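Local coordinates for pesticidal crystal protein Cry4Aa (PDB 2C9K) that promotes colloid-osmotic lysis of insect midgut epithelial cells after binding to them, acting as a mosquito-larvicidal toxin of the delta-endotoxin family, at residues I51-I62 with D131-S142. Numbering follows the deposited sequence.
Sequences ITQTKNIIKKEI and DCDYYNILVLSS
Y134 lies in the bend where helix 46-58 runs out into an extended chain, held by K60 at both its hydroxyl and its ring. Its OH donates to K60 O at 2.7 Å, but from well above the carbonyl plane, with a C=O...O angle of 100°. The same lysine lays its aliphatic chain over one ring face: CB lies near CZ, and CD stands 3.7 Å from the ring centroid, 8° off the normal, a CH-pi contact. With CG anti to the backbone N and the chain extended beyond it, K60 runs from the hydroxyl end of the ring to over its centre, after which its amino end leads away. I62 CG2 meets the ring edge at Y134 CD2 (3.7 Å), while I58 CG2 approaches CE1 obliquely. K59, with positive phi, marks the helix end and begins the turn that brings K60 across the tyrosine.

One turn on from Y134, L138 lodges against helix 51-58, its CD1 between T54 and K55 and its CG 3.9 Å from I51 CG2. I51 crosses L138 at about a right angle and sends CD1 to V139 CG2 (3.8 Å). The axes of the short helical segments 51-58 and 131-137 come within 10.7 Å, their directions 124° apart. C132 is disulfide-bonded to C125. The contact joins the end of helix 46-58 to helices 129-137 and 140-164 within the N-terminal helical bundle, the pore-forming domain of three-domain Cry toxins.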
loop_
_atom_site.group_PDB
_atom_site.type_symbol
_atom_site.label_atom_id
_atom_site.label_comp_id
_atom_site.label_asym_id
_atom_site.label_seq_id
_atom_site.Cartn_x
_atom_site.Cartn_y
_atom_site.Cartn_z
ATOM N N ILE A 51 17.251 -6.907 7.035
ATOM C CA ILE A 51 17.378 -8.359 6.934
ATOM C C ILE A 51 17.093 -9.069 8.257
ATOM O O ILE A 51 16.374 -10.066 8.297
ATOM C CB ILE A 51 18.783 -8.769 6.434
ATOM C CG1 ILE A 51 19.069 -8.112 5.089
ATOM C CG2 ILE A 51 18.860 -10.277 6.278
ATOM C CD1 ILE A 51 20.402 -8.495 4.518
ATOM N N THR A 52 17.655 -8.556 9.339
ATOM C CA THR A 52 17.438 -9.164 10.635
ATOM C C THR A 52 15.958 -9.166 10.991
ATOM O O THR A 52 15.427 -10.174 11.452
ATOM C CB THR A 52 18.221 -8.422 11.717
ATOM O OG1 THR A 52 19.617 -8.489 11.408
ATOM C CG2 THR A 52 17.976 -9.039 13.080
ATOM N N GLN A 53 15.289 -8.041 10.762
ATOM C CA GLN A 53 13.871 -7.943 11.084
ATOM C C GLN A 53 13.038 -8.936 10.281
ATOM O O GLN A 53 12.121 -9.560 10.814
ATOM C CB GLN A 53 13.345 -6.519 10.856
ATOM C CG GLN A 53 11.937 -6.313 11.424
ATOM C CD GLN A 53 11.419 -4.896 11.272
ATOM O OE1 GLN A 53 10.333 -4.570 11.751
ATOM N NE2 GLN A 53 12.189 -4.047 10.600
ATOM N N THR A 54 13.351 -9.083 9.001
ATOM C CA THR A 54 12.616 -10.024 8.176
ATOM C C THR A 54 12.844 -11.442 8.693
ATOM O O THR A 54 11.897 -12.210 8.878
ATOM C CB THR A 54 13.067 -9.934 6.713
ATOM O OG1 THR A 54 12.600 -8.704 6.158
ATOM C CG2 THR A 54 12.519 -11.099 5.901
ATOM N N LYS A 55 14.111 -11.769 8.930
ATOM C CA LYS A 55 14.522 -13.079 9.428
ATOM C C LYS A 55 13.916 -13.374 10.799
ATOM O O LYS A 55 13.720 -14.534 11.161
ATOM C CB LYS A 55 16.047 -13.129 9.523
ATOM C CG LYS A 55 16.622 -14.446 10.019
ATOM C CD LYS A 55 18.000 -14.217 10.634
ATOM C CE LYS A 55 18.944 -15.381 10.381
ATOM N NZ LYS A 55 19.362 -15.475 8.941
ATOM N N ASN A 56 13.626 -12.322 11.562
ATOM C CA ASN A 56 13.045 -12.492 12.884
ATOM C C ASN A 56 11.590 -12.897 12.812
ATOM O O ASN A 56 11.060 -13.472 13.753
ATOM C CB ASN A 56 13.176 -11.209 13.706
ATOM C CG ASN A 56 14.578 -11.013 14.266
ATOM O OD1 ASN A 56 15.183 -11.946 14.799
ATOM N ND2 ASN A 56 15.095 -9.793 14.158
ATOM N N ILE A 57 10.936 -12.603 11.696
ATOM C CA ILE A 57 9.536 -12.966 11.552
ATOM C C ILE A 57 9.396 -14.366 10.932
ATOM O O ILE A 57 8.498 -15.132 11.289
ATOM C CB ILE A 57 8.772 -11.896 10.716
ATOM C CG1 ILE A 57 8.677 -12.306 9.253
ATOM C CG2 ILE A 57 9.469 -10.559 10.830
ATOM C CD1 ILE A 57 7.382 -13.015 8.925
ATOM N N ILE A 58 10.294 -14.705 10.015
ATOM C CA ILE A 58 10.262 -16.015 9.372
ATOM C C ILE A 58 10.936 -17.047 10.268
ATOM O O ILE A 58 10.744 -18.253 10.110
ATOM C CB ILE A 58 10.979 -15.981 8.017
ATOM C CG1 ILE A 58 10.241 -15.032 7.074
ATOM C CG2 ILE A 58 11.043 -17.371 7.427
ATOM C CD1 ILE A 58 10.845 -14.951 5.698
ATOM N N LYS A 59 11.724 -16.545 11.213
ATOM C CA LYS A 59 12.453 -17.355 12.177
ATOM C C LYS A 59 13.179 -18.586 11.632
ATOM O O LYS A 59 13.169 -19.646 12.253
ATOM C CB LYS A 59 11.520 -17.756 13.322
ATOM C CG LYS A 59 10.912 -16.557 14.051
ATOM C CD LYS A 59 10.533 -16.881 15.499
ATOM C CE LYS A 59 9.498 -18.006 15.601
ATOM N NZ LYS A 59 9.233 -18.435 17.017
ATOM N N LYS A 60 13.805 -18.441 10.468
ATOM C CA LYS A 60 14.583 -19.524 9.867
ATOM C C LYS A 60 16.026 -19.044 9.963
ATOM O O LYS A 60 16.261 -17.858 10.200
ATOM C CB LYS A 60 14.186 -19.747 8.407
ATOM C CG LYS A 60 14.946 -20.869 7.719
ATOM C CD LYS A 60 14.282 -21.269 6.405
ATOM C CE LYS A 60 14.940 -22.501 5.791
ATOM N NZ LYS A 60 14.142 -23.048 4.653
ATOM N N GLU A 61 17.001 -19.925 9.767
ATOM C CA GLU A 61 18.373 -19.468 9.917
ATOM C C GLU A 61 19.406 -19.689 8.821
ATOM O O GLU A 61 19.307 -20.611 8.005
ATOM C CB GLU A 61 18.932 -20.013 11.228
ATOM C CG GLU A 61 18.022 -19.759 12.406
ATOM C CD GLU A 61 18.777 -19.668 13.712
ATOM O OE1 GLU A 61 19.465 -18.641 13.932
ATOM O OE2 GLU A 61 18.688 -20.626 14.512
ATOM N N ILE A 62 20.394 -18.793 8.833
ATOM C CA ILE A 62 21.541 -18.807 7.931
ATOM C C ILE A 62 22.661 -18.041 8.628
ATOM O O ILE A 62 22.408 -17.196 9.490
ATOM C CB ILE A 62 21.271 -18.120 6.568
ATOM C CG1 ILE A 62 21.054 -16.617 6.757
ATOM C CG2 ILE A 62 20.092 -18.792 5.874
ATOM C CD1 ILE A 62 21.050 -15.849 5.456
ATOM N N ASP A 131 17.800 -22.790 0.159
ATOM C CA ASP A 131 18.456 -21.967 1.163
ATOM C C ASP A 131 18.865 -20.644 0.520
ATOM O O ASP A 131 19.195 -19.677 1.210
ATOM C CB ASP A 131 19.682 -22.688 1.716
ATOM C CG ASP A 131 19.921 -22.385 3.180
ATOM O OD1 ASP A 131 20.130 -21.199 3.531
ATOM O OD2 ASP A 131 19.894 -23.342 3.983
ATOM N N CYS A 132 18.841 -20.612 -0.809
ATOM C CA CYS A 132 19.189 -19.408 -1.549
ATOM C C CYS A 132 17.919 -18.586 -1.722
ATOM O O CYS A 132 17.962 -17.355 -1.751
ATOM C CB CYS A 132 19.779 -19.758 -2.920
ATOM S SG CYS A 132 20.148 -18.300 -3.950
ATOM N N ASP A 133 16.789 -19.277 -1.838
ATOM C CA ASP A 133 15.504 -18.607 -1.989
ATOM C C ASP A 133 15.177 -17.871 -0.702
ATOM O O ASP A 133 14.628 -16.774 -0.725
ATOM C CB ASP A 133 14.401 -19.623 -2.294
ATOM C CG ASP A 133 14.363 -20.016 -3.755
ATOM O OD1 ASP A 133 13.936 -19.185 -4.586
ATOM O OD2 ASP A 133 14.766 -21.153 -4.076
ATOM N N TYR A 134 15.524 -18.484 0.423
ATOM C CA TYR A 134 15.268 -17.893 1.727
ATOM C C TYR A 134 16.146 -16.670 1.939
ATOM O O TYR A 134 15.709 -15.687 2.535
ATOM C CB TYR A 134 15.522 -18.918 2.834
ATOM C CG TYR A 134 15.410 -18.344 4.228
ATOM C CD1 TYR A 134 14.225 -17.749 4.668
ATOM C CD2 TYR A 134 16.493 -18.378 5.102
ATOM C CE1 TYR A 134 14.131 -17.200 5.945
ATOM C CE2 TYR A 134 16.404 -17.835 6.374
ATOM C CZ TYR A 134 15.225 -17.248 6.788
ATOM O OH TYR A 134 15.139 -16.716 8.053
ATOM N N TYR A 135 17.382 -16.734 1.451
ATOM C CA TYR A 135 18.319 -15.621 1.580
ATOM C C TYR A 135 17.867 -14.410 0.761
ATOM O O TYR A 135 18.055 -13.268 1.176
ATOM C CB TYR A 135 19.729 -16.035 1.128
ATOM C CG TYR A 135 20.616 -14.855 0.763
ATOM C CD1 TYR A 135 21.294 -14.128 1.738
ATOM C CD2 TYR A 135 20.724 -14.430 -0.564
ATOM C CE1 TYR A 135 22.058 -13.008 1.398
ATOM C CE2 TYR A 135 21.478 -13.319 -0.910
ATOM C CZ TYR A 135 22.143 -12.611 0.071
ATOM O OH TYR A 135 22.891 -11.513 -0.289
ATOM N N ASN A 136 17.279 -14.659 -0.404
ATOM C CA ASN A 136 16.839 -13.561 -1.248
ATOM C C ASN A 136 15.532 -12.928 -0.824
ATOM O O ASN A 136 15.306 -11.755 -1.093
ATOM C CB ASN A 136 16.765 -14.005 -2.701
ATOM C CG ASN A 136 18.107 -13.912 -3.389
ATOM O OD1 ASN A 136 18.640 -12.817 -3.590
ATOM N ND2 ASN A 136 18.672 -15.060 -3.742
ATOM N N ILE A 137 14.665 -13.684 -0.167
ATOM C CA ILE A 137 13.427 -13.084 0.293
ATOM C C ILE A 137 13.788 -12.312 1.561
ATOM O O ILE A 137 13.123 -11.347 1.935
ATOM C CB ILE A 137 12.356 -14.128 0.653
ATOM C CG1 ILE A 137 12.688 -14.771 1.986
ATOM C CG2 ILE A 137 12.261 -15.179 -0.418
ATOM C CD1 ILE A 137 11.481 -15.294 2.668
ATOM N N LEU A 138 14.858 -12.758 2.209
ATOM C CA LEU A 138 15.342 -12.156 3.443
ATOM C C LEU A 138 16.090 -10.858 3.136
ATOM O O LEU A 138 16.319 -10.038 4.018
ATOM C CB LEU A 138 16.267 -13.147 4.163
ATOM C CG LEU A 138 16.256 -13.134 5.693
ATOM C CD1 LEU A 138 14.838 -13.413 6.176
ATOM C CD2 LEU A 138 17.225 -14.173 6.246
ATOM N N VAL A 139 16.461 -10.674 1.876
ATOM C CA VAL A 139 17.188 -9.485 1.450
ATOM C C VAL A 139 16.305 -8.632 0.527
ATOM O O VAL A 139 16.688 -7.527 0.128
ATOM C CB VAL A 139 18.488 -9.889 0.704
ATOM C CG1 VAL A 139 19.224 -8.675 0.230
ATOM C CG2 VAL A 139 19.387 -10.684 1.624
ATOM N N LEU A 140 15.116 -9.145 0.205
ATOM C CA LEU A 140 14.179 -8.456 -0.675
ATOM C C LEU A 140 13.929 -7.002 -0.309
ATOM O O LEU A 140 13.927 -6.140 -1.182
ATOM C CB LEU A 140 12.839 -9.196 -0.721
ATOM C CG LEU A 140 11.765 -8.546 -1.610
ATOM C CD1 LEU A 140 12.239 -8.518 -3.056
ATOM C CD2 LEU A 140 10.462 -9.308 -1.503
ATOM N N SER A 141 13.715 -6.711 0.968
ATOM C CA SER A 141 13.453 -5.328 1.345
ATOM C C SER A 141 14.630 -4.409 1.002
ATOM O O SER A 141 14.428 -3.273 0.582
ATOM C CB SER A 141 13.082 -5.224 2.835
ATOM O OG SER A 141 14.193 -5.402 3.686
ATOM N N SER A 142 15.856 -4.890 1.173
ATOM C CA SER A 142 17.034 -4.090 0.836
ATOM C C SER A 142 17.123 -4.020 -0.693
ATOM O O SER A 142 17.496 -2.998 -1.277
ATOM C CB SER A 142 18.294 -4.748 1.402
ATOM O OG SER A 142 18.172 -4.943 2.801
#